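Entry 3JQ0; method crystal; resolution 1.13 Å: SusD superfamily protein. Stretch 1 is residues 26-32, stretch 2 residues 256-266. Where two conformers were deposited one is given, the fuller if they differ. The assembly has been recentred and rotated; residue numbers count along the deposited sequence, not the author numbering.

Stretch 1, residues 26-32: KSYNFFL
Stretch 2 256-266: MWGGYYRMRLI

No direct hydrogen bond joins these two stretches; the contact is mainly aromatic, and two waters supply the polar links. Stretch 1 is helical from Ser27 to Leu32, with Phe31 N to Ser27 O at 3.1 Å. Stretch 2 begins with Met256 at phi/psi -55/133. Trp257 follows at 59/22, and Gly258 and Gly259 also have positive phi. Tyr260 N donates to Trp257 O at 3.0 Å. A weakly bonded helix follows, about 262-265. The closest CA atoms across the stretches are those of Tyr28 and Trp257, 4.8 Å apart.

The Trp257 indole (chi1 m, chi2 5°) lies along the helix, one face covered by Tyr28 CA, Phe31 CB and Ser27 C. Phe31 (chi1 t, chi2 73°) forms an offset stack on its six-membered ring, centroids 4.3 Å apart, planes at 27°. Phe31 CG is 3.3 Å from Trp257 CH2. Leu265 CD1 (chi1 m, chi2 t) packs 4.2 Å from Phe31 CZ. This apolar contact and the ring pairings keep hydrocarbon surface from water.

Tyr260 CB sits over one face of the Tyr28 ring (chi1 t, chi2 51°), 3.4 Å from its centroid and 5° off the normal; Tyr28 CG is 3.6 Å from Tyr260 CB. The two tyrosine rings are near parallel but slid apart. Tyr260 and Arg264 have chi1 m.

One water donates to Ser27 OG (2.9 Å) and accepts from Trp257 N (2.9 Å). The other accepts from Arg264 NE (2.8 Å) and hydrogen-bonds Tyr28 OH (2.6 Å).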

ATOM      1  N   LYS A  26       9.707  -8.049   0.997  1.00  7.91           N
ATOM      2  CA  LYS A  26       9.482  -6.762   1.655  1.00  8.22           C
ATOM      3  C   LYS A  26       8.040  -6.267   1.620  1.00  7.87           C
ATOM      4  O   LYS A  26       7.774  -5.182   2.099  1.00  8.61           O
ATOM      5  CB  LYS A  26      10.412  -5.694   1.082  1.00 10.61           C
ATOM      6  CG  LYS A  26      11.803  -5.728   1.816  1.00 15.08           C
ATOM      7  CD  LYS A  26      12.355  -7.046   2.170  1.00 15.46           C
ATOM      8  CE  LYS A  26      13.576  -7.038   3.029  1.00 22.29           C
ATOM      9  NZ  LYS A  26      14.251  -8.353   3.060  1.00 20.68           N
ATOM     10  N   SER A  27       7.139  -7.086   1.104  1.00  7.94           N
ATOM     11  CA  SER A  27       5.698  -6.733   1.037  1.00  8.58           C
ATOM     12  C   SER A  27       5.186  -6.236   2.365  1.00  7.72           C
ATOM     13  O   SER A  27       4.508  -5.201   2.434  1.00  7.66           O
ATOM     14  CB  SER A  27       4.890  -8.056   0.735  1.00 11.22           C
ATOM     15  OG  SER A  27       5.035  -8.572  -0.504  1.00 12.14           O
ATOM     16  N   TYR A  28       5.442  -7.020   3.408  1.00  7.32           N
ATOM     17  CA  TYR A  28       4.990  -6.666   4.731  1.00  7.53           C
ATOM     18  C   TYR A  28       5.570  -5.310   5.168  1.00  6.83           C
ATOM     19  O   TYR A  28       4.848  -4.440   5.665  1.00  7.18           O
ATOM     20  CB  TYR A  28       5.341  -7.789   5.711  1.00  8.28           C
ATOM     21  CG  TYR A  28       4.947  -7.501   7.136  1.00  7.86           C
ATOM     22  CD1 TYR A  28       3.691  -7.095   7.465  1.00  7.89           C
ATOM     23  CD2 TYR A  28       5.863  -7.697   8.159  1.00  9.33           C
ATOM     24  CE1 TYR A  28       3.331  -6.866   8.795  1.00 10.00           C
ATOM     25  CE2 TYR A  28       5.548  -7.489   9.460  1.00 10.34           C
ATOM     26  CZ  TYR A  28       4.260  -7.050   9.790  1.00  9.36           C
ATOM     27  OH  TYR A  28       3.922  -6.838  11.113  1.00 12.61           O
ATOM     28  N   ASN A  29       6.889  -5.131   4.990  1.00  7.21           N
ATOM     29  CA  ASN A  29       7.482  -3.834   5.315  1.00  7.07           C
ATOM     30  C   ASN A  29       6.870  -2.694   4.531  1.00  7.20           C
ATOM     31  O   ASN A  29       6.696  -1.605   5.090  1.00  7.29           O
ATOM     32  CB  ASN A  29       8.981  -3.860   5.124  1.00  7.75           C
ATOM     33  CG  ASN A  29       9.730  -4.547   6.227  1.00  8.61           C
ATOM     34  OD1 ASN A  29       9.181  -4.878   7.261  1.00 10.84           O
ATOM     35  ND2 ASN A  29      11.035  -4.735   6.005  1.00 10.16           N
ATOM     36  N   PHE A  30       6.508  -2.885   3.271  1.00  6.99           N
ATOM     37  CA  PHE A  30       5.863  -1.802   2.514  1.00  7.23           C
ATOM     38  C   PHE A  30       4.542  -1.439   3.155  1.00  6.78           C
ATOM     39  O   PHE A  30       4.184  -0.263   3.221  1.00  7.31           O
ATOM     40  CB  PHE A  30       5.666  -2.182   1.030  1.00  7.91           C
ATOM     41  CG  PHE A  30       6.935  -2.513   0.290  1.00  8.78           C
ATOM     42  CD1 PHE A  30       8.167  -1.895   0.586  1.00 10.06           C
ATOM     43  CD2 PHE A  30       6.927  -3.450  -0.736  1.00  9.59           C
ATOM     44  CE1 PHE A  30       9.326  -2.240  -0.099  1.00 11.75           C
ATOM     45  CE2 PHE A  30       8.088  -3.785  -1.423  1.00 10.52           C
ATOM     46  CZ  PHE A  30       9.291  -3.197  -1.084  1.00 12.64           C
ATOM     47  N   PHE A  31       3.760  -2.432   3.593  1.00  6.93           N
ATOM     48  CA  PHE A  31       2.556  -2.176   4.359  1.00  6.85           C
ATOM     49  C   PHE A  31       2.843  -1.360   5.608  1.00  6.04           C
ATOM     50  O   PHE A  31       2.194  -0.352   5.875  1.00  6.47           O
ATOM     51  CB  PHE A  31       1.831  -3.476   4.685  1.00  6.77           C
ATOM     52  CG  PHE A  31       0.779  -3.349   5.747  1.00  6.27           C
ATOM     53  CD1 PHE A  31      -0.443  -2.719   5.491  1.00  7.41           C
ATOM     54  CD2 PHE A  31       1.053  -3.813   7.029  1.00  7.07           C
ATOM     55  CE1 PHE A  31      -1.377  -2.627   6.533  1.00  7.66           C
ATOM     56  CE2 PHE A  31       0.122  -3.707   8.046  1.00  8.08           C
ATOM     57  CZ  PHE A  31      -1.086  -3.105   7.791  1.00  8.10           C
ATOM     58  N   LEU A  32       3.813  -1.824   6.403  1.00  5.95           N
ATOM     59  CA  LEU A  32       4.103  -1.160   7.659  1.00  6.40           C
ATOM     60  C   LEU A  32       4.540   0.284   7.475  1.00  5.75           C
ATOM     61  O   LEU A  32       4.183   1.159   8.282  1.00  6.64           O
ATOM     62  CB  LEU A  32       5.193  -1.906   8.447  1.00  7.01           C
ATOM     63  CG  LEU A  32       4.846  -3.310   8.997  1.00  7.08           C
ATOM     64  CD1 LEU A  32       6.099  -3.863   9.710  1.00  9.03           C
ATOM     65  CD2 LEU A  32       3.610  -3.299   9.870  1.00  8.57           C
HETATM   66  N   MSE A 256       1.206 -14.721   1.427  1.00  7.46           N
HETATM   67  CA  MSE A 256       1.130 -13.281   1.415  0.72  7.61           C
HETATM   68  C   MSE A 256       1.789 -12.690   2.671  1.00  7.60           C
HETATM   69  O   MSE A 256       1.579 -13.155   3.808  1.00  7.49           O
HETATM   70  CB  MSE A 256      -0.313 -12.824   1.254  0.72  8.24           C
HETATM   71  CG  MSE A 256      -0.394 -11.335   1.036  0.72  7.94           C
HETATM   72 SE   MSE A 256      -2.142 -10.658   0.594  0.72  6.18          SE
HETATM   73  CE  MSE A 256      -2.367  -9.464   2.152  0.72  9.98           C
ATOM     74  N   TRP A 257       2.635 -11.680   2.455  1.00  7.23           N
ATOM     75  CA  TRP A 257       3.387 -11.019   3.496  1.00  7.71           C
ATOM     76  C   TRP A 257       4.308 -11.980   4.276  1.00  7.98           C
ATOM     77  O   TRP A 257       4.663 -11.703   5.416  1.00  7.74           O
ATOM     78  CB  TRP A 257       2.502 -10.227   4.454  1.00  7.61           C
ATOM     79  CG  TRP A 257       1.763  -9.061   3.857  1.00  7.11           C
ATOM     80  CD1 TRP A 257       1.692  -8.651   2.563  1.00  7.65           C
ATOM     81  CD2 TRP A 257       0.938  -8.167   4.611  1.00  6.64           C
ATOM     82  NE1 TRP A 257       0.853  -7.570   2.479  1.00  8.23           N
ATOM     83  CE2 TRP A 257       0.385  -7.259   3.717  1.00  6.85           C
ATOM     84  CE3 TRP A 257       0.613  -8.073   5.958  1.00  6.84           C
ATOM     85  CZ2 TRP A 257      -0.522  -6.284   4.106  1.00  7.17           C
ATOM     86  CZ3 TRP A 257      -0.249  -7.099   6.365  1.00  7.92           C
ATOM     87  CH2 TRP A 257      -0.831  -6.230   5.437  1.00  8.18           C
ATOM     88  N   GLY A 258       4.667 -13.126   3.669  1.00  7.91           N
ATOM     89  CA  GLY A 258       5.500 -14.090   4.351  1.00  8.19           C
ATOM     90  C   GLY A 258       4.907 -14.631   5.630  1.00  7.37           C
ATOM     91  O   GLY A 258       5.627 -15.072   6.503  1.00  8.64           O
ATOM     92  N   GLY A 259       3.577 -14.645   5.711  1.00  7.33           N
ATOM     93  CA  GLY A 259       2.856 -15.088   6.890  1.00  7.63           C
ATOM     94  C   GLY A 259       2.405 -13.980   7.817  1.00  7.24           C
ATOM     95  O   GLY A 259       1.622 -14.277   8.721  1.00  7.26           O
ATOM     96  N   TYR A 260       2.897 -12.759   7.628  1.00  6.78           N
ATOM     97  CA  TYR A 260       2.619 -11.664   8.532  0.54  6.99           C
ATOM     98  C   TYR A 260       1.233 -11.059   8.359  1.00  7.36           C
ATOM     99  O   TYR A 260       0.827 -10.257   9.188  1.00  8.87           O
ATOM    100  CB  TYR A 260       3.735 -10.597   8.483  0.54  7.61           C
ATOM    101  CG  TYR A 260       5.053 -11.125   9.025  0.54  7.45           C
ATOM    102  CD1 TYR A 260       5.250 -11.273  10.401  0.54  9.76           C
ATOM    103  CD2 TYR A 260       6.067 -11.524   8.193  0.54  8.91           C
ATOM    104  CE1 TYR A 260       6.463 -11.799  10.917  0.54 10.40           C
ATOM    105  CE2 TYR A 260       7.283 -12.038   8.700  0.54 10.71           C
ATOM    106  CZ  TYR A 260       7.449 -12.201  10.057  0.54 11.49           C
ATOM    107  OH  TYR A 260       8.618 -12.710  10.573  0.54 13.81           O
ATOM    108  N   TYR A 261       0.525 -11.387   7.286  1.00  7.01           N
ATOM    109  CA  TYR A 261      -0.904 -10.989   7.166  1.00  7.20           C
ATOM    110  C   TYR A 261      -1.717 -11.836   8.140  1.00  7.10           C
ATOM    111  O   TYR A 261      -2.351 -11.340   9.072  1.00  7.16           O
ATOM    112  CB  TYR A 261      -1.373 -11.084   5.724  1.00  7.10           C
ATOM    113  CG  TYR A 261      -2.805 -10.686   5.527  1.00  7.35           C
ATOM    114  CD1 TYR A 261      -3.142  -9.333   5.468  1.00  8.99           C
ATOM    115  CD2 TYR A 261      -3.810 -11.604   5.427  1.00  8.36           C
ATOM    116  CE1 TYR A 261      -4.423  -8.891   5.264  1.00 10.39           C
ATOM    117  CE2 TYR A 261      -5.137 -11.168   5.247  1.00  9.53           C
ATOM    118  CZ  TYR A 261      -5.414  -9.781   5.147  1.00 11.10           C
ATOM    119  OH  TYR A 261      -6.700  -9.324   4.917  1.00 14.05           O
ATOM    120  N   ARG A 262      -1.633 -13.149   7.950  1.00  6.82           N
ATOM    121  CA  ARG A 262      -2.270 -14.112   8.845  1.00  6.69           C
ATOM    122  C   ARG A 262      -1.880 -13.863  10.301  1.00  6.96           C
ATOM    123  O   ARG A 262      -2.725 -13.922  11.196  1.00  7.34           O
ATOM    124  CB  ARG A 262      -1.806 -15.512   8.435  1.00  7.08           C
ATOM    125  CG  ARG A 262      -2.254 -16.634   9.335  1.00  7.40           C
ATOM    126  CD  ARG A 262      -1.985 -17.999   8.763  1.00  9.24           C
ATOM    127  NE  ARG A 262      -0.604 -18.150   8.339  1.00  9.08           N
ATOM    128  CZ  ARG A 262       0.400 -18.548   9.097  1.00 10.00           C
ATOM    129  NH1 ARG A 262       0.194 -18.919  10.350  1.00 12.17           N
ATOM    130  NH2 ARG A 262       1.632 -18.615   8.605  1.00 11.77           N
HETATM  131  N   MSE A 263      -0.590 -13.608  10.535  1.00  6.83           N
HETATM  132  CA  MSE A 263      -0.075 -13.561  11.905  1.00  7.05           C
HETATM  133  C   MSE A 263      -0.066 -12.157  12.529  1.00  7.23           C
HETATM  134  O   MSE A 263       0.375 -12.028  13.684  1.00  7.94           O
HETATM  135  CB  MSE A 263       1.310 -14.193  11.988  1.00  7.66           C
HETATM  136  CG  MSE A 263       1.296 -15.693  11.726  1.00  8.63           C
HETATM  137 SE   MSE A 263       0.352 -16.700  13.080  1.00 11.85          SE
HETATM  138  CE  MSE A 263       1.601 -16.456  14.552  1.00 18.92           C
ATOM    139  N   ARG A 264      -0.594 -11.153  11.834  1.00  6.41           N
ATOM    140  CA  ARG A 264      -0.757  -9.829  12.432  1.00  6.84           C
ATOM    141  C   ARG A 264      -2.163  -9.249  12.358  1.00  6.44           C
ATOM    142  O   ARG A 264      -2.450  -8.348  13.146  1.00  6.88           O
ATOM    143  CB  ARG A 264       0.285  -8.833  11.878  1.00  6.80           C
ATOM    144  CG  ARG A 264       1.728  -9.232  12.105  1.00  7.89           C
ATOM    145  CD  ARG A 264       2.170  -9.005  13.505  1.00  9.24           C
ATOM    146  NE  ARG A 264       3.530  -9.467  13.778  1.00  9.43           N
ATOM    147  CZ  ARG A 264       3.862 -10.617  14.330  1.00 11.50           C
ATOM    148  NH1 ARG A 264       2.996 -11.564  14.588  1.00 12.79           N
ATOM    149  NH2 ARG A 264       5.148 -10.815  14.660  1.00 13.99           N
ATOM    150  N   LEU A 265      -2.999  -9.671  11.399  1.00  6.65           N
ATOM    151  CA  LEU A 265      -4.269  -9.015  11.143  1.00  6.91           C
ATOM    152  C   LEU A 265      -5.493  -9.928  11.272  1.00  7.17           C
ATOM    153  O   LEU A 265      -6.589  -9.430  11.111  1.00  7.50           O
ATOM    154  CB  LEU A 265      -4.266  -8.375   9.739  1.00  6.85           C
ATOM    155  CG  LEU A 265      -3.423  -7.109   9.626  1.00  7.41           C
ATOM    156  CD1 LEU A 265      -3.380  -6.635   8.176  1.00  8.19           C
ATOM    157  CD2 LEU A 265      -3.978  -6.024  10.505  1.00 10.74           C
ATOM    158  N   ILE A 266      -5.328 -11.250  11.468  1.00  6.79           N
ATOM    159  CA  ILE A 266      -6.453 -12.187  11.304  1.00  6.84           C
ATOM    160  C   ILE A 266      -6.858 -12.781  12.655  1.00  6.51           C
ATOM    161  O   ILE A 266      -6.007 -13.043  13.510  1.00  6.94           O
ATOM    162  CB  ILE A 266      -6.039 -13.276  10.256  1.00  7.40           C
ATOM    163  CG1 ILE A 266      -5.882 -12.651   8.883  1.00  7.65           C
ATOM    164  CG2 ILE A 266      -6.974 -14.512  10.226  1.00  8.03           C
ATOM    165  CD1 ILE A 266      -7.128 -12.027   8.289  1.00  8.98           C
TER
HETATM  166  O   HOH W   1       3.353 -10.860  -0.240  1.00  7.91           O
HETATM  167  O   HOH W   2       5.577  -7.756  12.884  1.00 17.98           O